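Local coordinates for protein branched-chain-amino-acid aminotransferase (Pseudomonas aeruginosa, PDB 6NST) that probably catalyses the pyridoxal-phosphate-dependent transfer of amino groups between leucine, isoleucine or valine and 2-oxoglutarate, at residues V9-D13 and K117-A123; G49-L55 and W302-V306. The protein carries 1 engineered substitution. One frame throughout, in Å; residues are numbered along the deposited sequence.

Contact 1: V9-D13 and K117-A123; sequences VIWYD and KVHVIIA
An antiparallel strand pair near one edge of the N-terminal sheet of this class-IV aminotransferase joins strand 9-12 to strand 118-123, their directions 154° apart and axes 4.8 Å apart. Trp11 and Ile122 form the hydrogen-bonded pair: Ile122 N to Trp11 O is 2.9 Å, while Trp11 N to Ile122 O, 3.3 Å, is weak. Tyr12 and Ile121 follow as a non-hydrogen-bonded pair, CA atoms 4.6 Å apart. Asp13 leaves the strand in a left-handed conformation (57/56), its N donating to Val120 O at 3.0 Å. With chi1 m, its short carboxylate turns back to accept from Val120 N at OD1 (2.7 Å) and from His119 ND1 at OD2 (2.7 Å), a reach that suits aspartate. Bulky residues fill both faces. The t rotamer of Trp11 brings CZ3 to 3.5 Å from Val120 CG1, and Trp11 and Ile122 pack on helix 77-89. On the face of Tyr12, Ile121 CG2 makes a CH-pi contact 3.7 Å from that ring's centroid, while Tyr12 OH bonds to Thr23. Small Ala123 leaves room for Ile10 (CB to CG1 4.0 Å); both also meet the second subunit. In this antiparallel sheet pairing, aspartate replaces a strand carbonyl for Val120 N, beside a His-carboxylate hydrogen bond.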
loop_
_atom_site.group_PDB
_atom_site.type_symbol
_atom_site.label_atom_id
_atom_site.label_comp_id
_atom_site.label_asym_id
_atom_site.label_seq_id
_atom_site.Cartn_x
_atom_site.Cartn_y
_atom_site.Cartn_z
ATOM N N VAL A 9 7.505 3.519 47.871
ATOM C CA VAL A 9 7.227 4.887 47.460
ATOM C C VAL A 9 7.300 4.983 45.944
ATOM O O VAL A 9 7.949 4.180 45.270
ATOM C CB VAL A 9 8.197 5.900 48.107
ATOM C CG1 VAL A 9 7.980 5.956 49.612
ATOM C CG2 VAL A 9 9.639 5.537 47.784
ATOM N N ILE A 10 6.612 5.988 45.411
ATOM C CA ILE A 10 6.645 6.311 43.992
ATOM C C ILE A 10 6.908 7.802 43.860
ATOM O O ILE A 10 6.254 8.613 44.526
ATOM C CB ILE A 10 5.331 5.930 43.280
ATOM C CG1 ILE A 10 5.119 4.418 43.318
ATOM C CG2 ILE A 10 5.332 6.435 41.845
ATOM C CD1 ILE A 10 3.771 3.980 42.789
ATOM N N TRP A 11 7.872 8.162 43.018
ATOM C CA TRP A 11 8.109 9.564 42.701
ATOM C C TRP A 11 6.937 10.089 41.883
ATOM O O TRP A 11 6.619 9.543 40.822
ATOM C CB TRP A 11 9.420 9.716 41.938
ATOM C CG TRP A 11 9.882 11.129 41.766
ATOM C CD1 TRP A 11 10.720 11.823 42.591
ATOM C CD2 TRP A 11 9.553 12.016 40.691
ATOM N NE1 TRP A 11 10.928 13.090 42.099
ATOM C CE2 TRP A 11 10.220 13.234 40.934
ATOM C CE3 TRP A 11 8.756 11.901 39.548
ATOM C CZ2 TRP A 11 10.120 14.325 40.071
ATOM C CZ3 TRP A 11 8.653 12.988 38.699
ATOM C CH2 TRP A 11 9.330 14.182 38.964
ATOM N N TYR A 12 6.287 11.136 42.380
ATOM C CA TYR A 12 5.046 11.638 41.790
ATOM C C TYR A 12 5.111 13.163 41.796
ATOM O O TYR A 12 4.863 13.796 42.827
ATOM C CB TYR A 12 3.837 11.123 42.562
ATOM C CG TYR A 12 2.503 11.240 41.853
ATOM C CD1 TYR A 12 2.337 12.067 40.750
ATOM C CD2 TYR A 12 1.403 10.521 42.301
ATOM C CE1 TYR A 12 1.114 12.167 40.113
ATOM C CE2 TYR A 12 0.180 10.617 41.672
ATOM C CZ TYR A 12 0.039 11.440 40.578
ATOM O OH TYR A 12 -1.183 11.531 39.953
ATOM N N ASP A 13 5.452 13.739 40.643
ATOM C CA ASP A 13 5.416 15.185 40.419
ATOM C C ASP A 13 6.281 15.939 41.433
ATOM O O ASP A 13 5.824 16.847 42.132
ATOM C CB ASP A 13 3.972 15.702 40.434
ATOM C CG ASP A 13 3.167 15.228 39.239
ATOM O OD1 ASP A 13 3.745 14.563 38.354
ATOM O OD2 ASP A 13 1.957 15.522 39.182
ATOM N N LYS A 117 -2.651 19.578 32.100
ATOM C CA LYS A 117 -1.443 19.568 32.908
ATOM C C LYS A 117 -0.691 18.262 32.701
ATOM O O LYS A 117 -1.294 17.191 32.585
ATOM C CB LYS A 117 -1.778 19.757 34.389
ATOM C CG LYS A 117 -0.566 19.976 35.280
ATOM C CD LYS A 117 -0.984 20.237 36.719
ATOM C CE LYS A 117 0.221 20.465 37.618
ATOM N NZ LYS A 117 1.126 19.282 37.638
ATOM N N VAL A 118 0.633 18.359 32.644
ATOM C CA VAL A 118 1.504 17.205 32.462
ATOM C C VAL A 118 1.961 16.717 33.827
ATOM O O VAL A 118 2.503 17.493 34.625
ATOM C CB VAL A 118 2.711 17.556 31.574
ATOM C CG1 VAL A 118 3.618 16.355 31.423
ATOM C CG2 VAL A 118 2.246 18.052 30.213
ATOM N N HIS A 119 1.738 15.433 34.098
ATOM C CA HIS A 119 2.190 14.784 35.320
ATOM C C HIS A 119 3.240 13.735 34.982
ATOM O O HIS A 119 3.250 13.177 33.881
ATOM C CB HIS A 119 1.023 14.130 36.064
ATOM C CG HIS A 119 -0.058 15.090 36.454
ATOM N ND1 HIS A 119 -0.287 15.461 37.761
ATOM C CD2 HIS A 119 -0.970 15.757 35.708
ATOM C CE1 HIS A 119 -1.296 16.314 37.804
ATOM N NE2 HIS A 119 -1.727 16.511 36.571
ATOM N N VAL A 120 4.126 13.464 35.939
ATOM C CA VAL A 120 5.210 12.504 35.757
ATOM C C VAL A 120 5.254 11.589 36.974
ATOM O O VAL A 120 5.221 12.066 38.113
ATOM C CB VAL A 120 6.570 13.204 35.565
ATOM C CG1 VAL A 120 7.677 12.179 35.391
ATOM C CG2 VAL A 120 6.522 14.153 34.378
ATOM N N ILE A 121 5.335 10.279 36.737
ATOM C CA ILE A 121 5.490 9.302 37.809
ATOM C C ILE A 121 6.625 8.353 37.457
ATOM O O ILE A 121 6.845 8.019 36.289
ATOM C CB ILE A 121 4.192 8.505 38.081
ATOM C CG1 ILE A 121 3.677 7.844 36.794
ATOM C CG2 ILE A 121 3.145 9.398 38.702
ATOM C CD1 ILE A 121 3.977 6.353 36.709
ATOM N N ILE A 122 7.365 7.935 38.483
ATOM C CA ILE A 122 8.455 6.985 38.295
ATOM C C ILE A 122 8.347 5.903 39.360
ATOM O O ILE A 122 8.711 6.121 40.522
ATOM C CB ILE A 122 9.836 7.665 38.346
ATOM C CG1 ILE A 122 9.901 8.807 37.327
ATOM C CG2 ILE A 122 10.937 6.649 38.069
ATOM C CD1 ILE A 122 11.192 9.574 37.344
ATOM N N ALA A 123 7.864 4.729 38.965
ATOM C CA ALA A 123 7.682 3.600 39.865
ATOM C C ALA A 123 8.735 2.537 39.582
ATOM O O ALA A 123 9.090 2.295 38.423
ATOM C CB ALA A 123 6.282 3.001 39.715
#

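Contact 2: G49-L55 and W302-V306; sequences GTAIFRL and WRTLV
Strands 51-53 and 303-305 run antiparallel at 152°, axes 4.2 Å apart; four backbone hydrogen bonds join the segments, while Ala51 and Phe53 bond to Tyr44 and Arg42 of strand 36-46. Ile52 and Thr304 form the hydrogen-bonded pair, Ile52 N to Thr304 O at 2.8 Å and Thr304 N to Ile52 O at 2.9 Å; Ala51-Leu305 and Phe53-Arg303 are non-hydrogen-bonded pairs. Val306 N gives to Thr50 O (2.8 Å) at one end, Arg54 N to Trp302 O (2.6 Å) at the other. Water 1 links Ile52 O (2.9 Å) and Thr304 OG1 (2.8 Å) to Leu55 N (2.7 Å) at the start of helix 55-68. Thr50 OG1 bonds Glu94 O, Arg303 NH1 Ala298 O, Leu305 O Arg85 and Val306 O Arg89. Gly49, with phi 124°, tolerates a backbone that would jam a CB. Arg54, left-handed (51/59) at the N-cap, lays its guanidinium flat on Trp302, centres 4.1 Å apart and planes at 16°; NH1 bonds Asn223. Apolar Ile52 brings CG1 to 3.8 Å from Val306 CG2, facing helix 77-89; Phe53 turns to helices 220-231 and 279-292. A C-terminal strand is thus added antiparallel by backbone hydrogen bonds, outermost within this chain's sheet, the off-centre arginine-tryptophan stack flanking one end.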
loop_
_atom_site.group_PDB
_atom_site.type_symbol
_atom_site.label_atom_id
_atom_site.label_comp_id
_atom_site.label_asym_id
_atom_site.label_seq_id
_atom_site.Cartn_x
_atom_site.Cartn_y
_atom_site.Cartn_z
ATOM N N GLY A 49 27.548 -1.669 43.298
ATOM C CA GLY A 49 26.247 -1.381 43.864
ATOM C C GLY A 49 25.156 -1.449 42.813
ATOM O O GLY A 49 25.402 -1.672 41.630
ATOM N N THR A 50 23.924 -1.256 43.280
ATOM C CA THR A 50 22.784 -1.215 42.372
ATOM C C THR A 50 22.949 -0.057 41.398
ATOM O O THR A 50 23.088 1.098 41.812
ATOM C CB THR A 50 21.481 -1.076 43.160
ATOM O OG1 THR A 50 21.332 -2.193 44.046
ATOM C CG2 THR A 50 20.287 -1.024 42.216
ATOM N N ALA A 51 22.953 -0.369 40.103
ATOM C CA ALA A 51 23.224 0.622 39.073
ATOM C C ALA A 51 22.180 0.543 37.971
ATOM O O ALA A 51 21.776 -0.548 37.557
ATOM C CB ALA A 51 24.627 0.437 38.477
ATOM N N ILE A 52 21.754 1.711 37.499
ATOM C CA ILE A 52 20.818 1.804 36.385
ATOM C C ILE A 52 21.598 1.725 35.080
ATOM O O ILE A 52 22.603 2.424 34.901
ATOM C CB ILE A 52 20.004 3.106 36.466
ATOM C CG1 ILE A 52 19.136 3.120 37.727
ATOM C CG2 ILE A 52 19.150 3.279 35.226
ATOM C CD1 ILE A 52 18.383 4.415 37.931
ATOM N N PHE A 53 21.141 0.876 34.165
ATOM C CA PHE A 53 21.825 0.669 32.897
ATOM C C PHE A 53 21.355 1.705 31.884
ATOM O O PHE A 53 20.167 1.751 31.541
ATOM C CB PHE A 53 21.586 -0.743 32.369
ATOM C CG PHE A 53 22.299 -1.028 31.082
ATOM C CD1 PHE A 53 23.681 -1.123 31.050
ATOM C CD2 PHE A 53 21.594 -1.196 29.905
ATOM C CE1 PHE A 53 24.344 -1.381 29.867
ATOM C CE2 PHE A 53 22.252 -1.457 28.718
ATOM C CZ PHE A 53 23.628 -1.549 28.699
ATOM N N ARG A 54 22.291 2.522 31.405
ATOM C CA ARG A 54 22.036 3.568 30.417
ATOM C C ARG A 54 20.864 4.452 30.844
ATOM O O ARG A 54 19.847 4.573 30.158
ATOM C CB ARG A 54 21.806 2.966 29.030
ATOM C CG ARG A 54 22.941 2.070 28.572
ATOM C CD ARG A 54 22.955 1.914 27.065
ATOM N NE ARG A 54 23.316 3.158 26.394
ATOM C CZ ARG A 54 23.507 3.275 25.084
ATOM N NH1 ARG A 54 23.373 2.220 24.294
ATOM N NH2 ARG A 54 23.836 4.448 24.562
ATOM N N LEU A 55 21.032 5.068 32.015
ATOM C CA LEU A 55 20.023 5.992 32.518
ATOM C C LEU A 55 19.824 7.163 31.562
ATOM O O LEU A 55 18.689 7.586 31.313
ATOM C CB LEU A 55 20.423 6.490 33.905
ATOM C CG LEU A 55 19.518 7.556 34.518
ATOM C CD1 LEU A 55 18.089 7.048 34.615
ATOM C CD2 LEU A 55 20.034 7.990 35.882
ATOM N N TRP A 302 27.610 3.821 31.293
ATOM C CA TRP A 302 26.342 3.138 31.081
ATOM C C TRP A 302 25.786 2.510 32.353
ATOM O O TRP A 302 24.688 1.947 32.319
ATOM C CB TRP A 302 26.498 2.066 29.994
ATOM C CG TRP A 302 26.645 2.634 28.610
ATOM C CD1 TRP A 302 26.606 3.954 28.257
ATOM C CD2 TRP A 302 26.850 1.901 27.396
ATOM N NE1 TRP A 302 26.774 4.087 26.901
ATOM C CE2 TRP A 302 26.926 2.842 26.348
ATOM C CE3 TRP A 302 26.977 0.542 27.092
ATOM C CZ2 TRP A 302 27.123 2.467 25.019
ATOM C CZ3 TRP A 302 27.174 0.172 25.772
ATOM C CH2 TRP A 302 27.245 1.131 24.753
ATOM N N ARG A 303 26.507 2.594 33.469
ATOM C CA ARG A 303 26.050 2.070 34.754
ATOM C C ARG A 303 26.083 3.210 35.766
ATOM O O ARG A 303 27.153 3.604 36.238
ATOM C CB ARG A 303 26.912 0.896 35.209
ATOM C CG ARG A 303 26.804 -0.331 34.321
ATOM C CD ARG A 303 27.728 -1.435 34.802
ATOM N NE ARG A 303 29.128 -1.027 34.746
ATOM C CZ ARG A 303 29.901 -1.162 33.674
ATOM N NH1 ARG A 303 29.410 -1.699 32.566
ATOM N NH2 ARG A 303 31.165 -0.760 33.710
ATOM N N THR A 304 24.907 3.739 36.100
ATOM C CA THR A 304 24.781 4.860 37.025
ATOM C C THR A 304 24.376 4.315 38.390
ATOM O O THR A 304 23.263 3.806 38.556
ATOM C CB THR A 304 23.764 5.877 36.510
ATOM O OG1 THR A 304 24.200 6.383 35.242
ATOM C CG2 THR A 304 23.623 7.035 37.487
ATOM N N LEU A 305 25.285 4.420 39.360
ATOM C CA LEU A 305 25.009 3.944 40.709
ATOM C C LEU A 305 23.781 4.637 41.285
ATOM O O LEU A 305 23.534 5.819 41.032
ATOM C CB LEU A 305 26.219 4.181 41.615
ATOM C CG LEU A 305 27.470 3.365 41.289
ATOM C CD1 LEU A 305 28.596 3.689 42.263
ATOM C CD2 LEU A 305 27.147 1.882 41.309
ATOM N N VAL A 306 23.009 3.885 42.064
ATOM C CA VAL A 306 21.762 4.392 42.625
ATOM C C VAL A 306 21.986 5.052 43.981
ATOM O O VAL A 306 21.402 6.099 44.272
ATOM C CB VAL A 306 20.736 3.245 42.706
ATOM C CG1 VAL A 306 19.504 3.682 43.452
ATOM C CG2 VAL A 306 20.363 2.772 41.308
HETATM O O HOH W 1 23.431 4.672 33.199
#

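How the contacts relate
Both contacts belong to one seven-stranded antiparallel sheet, near opposite ends of its strand order. Followed from the N terminus, the chain passes through 9-13, 49-55, 117-123 and 302-306, so the two closures cross rather than nest. Contact 1 closes a loop of 103 residues that carries segment 49-55; contact 2 closes one of 246 residues that carries 117-123 and the entire second sheet. Strands 96-104 and 36-46 lie between the pairs, whose centres are 20 Å apart and whose nearest atoms are about 8 Å apart. Helix 77-89 packs against both. Contact 1 reaches the second subunit, whereas contact 2 fixes the C-terminal strand to strand 51-53, beside helices 220-231 and 279-292.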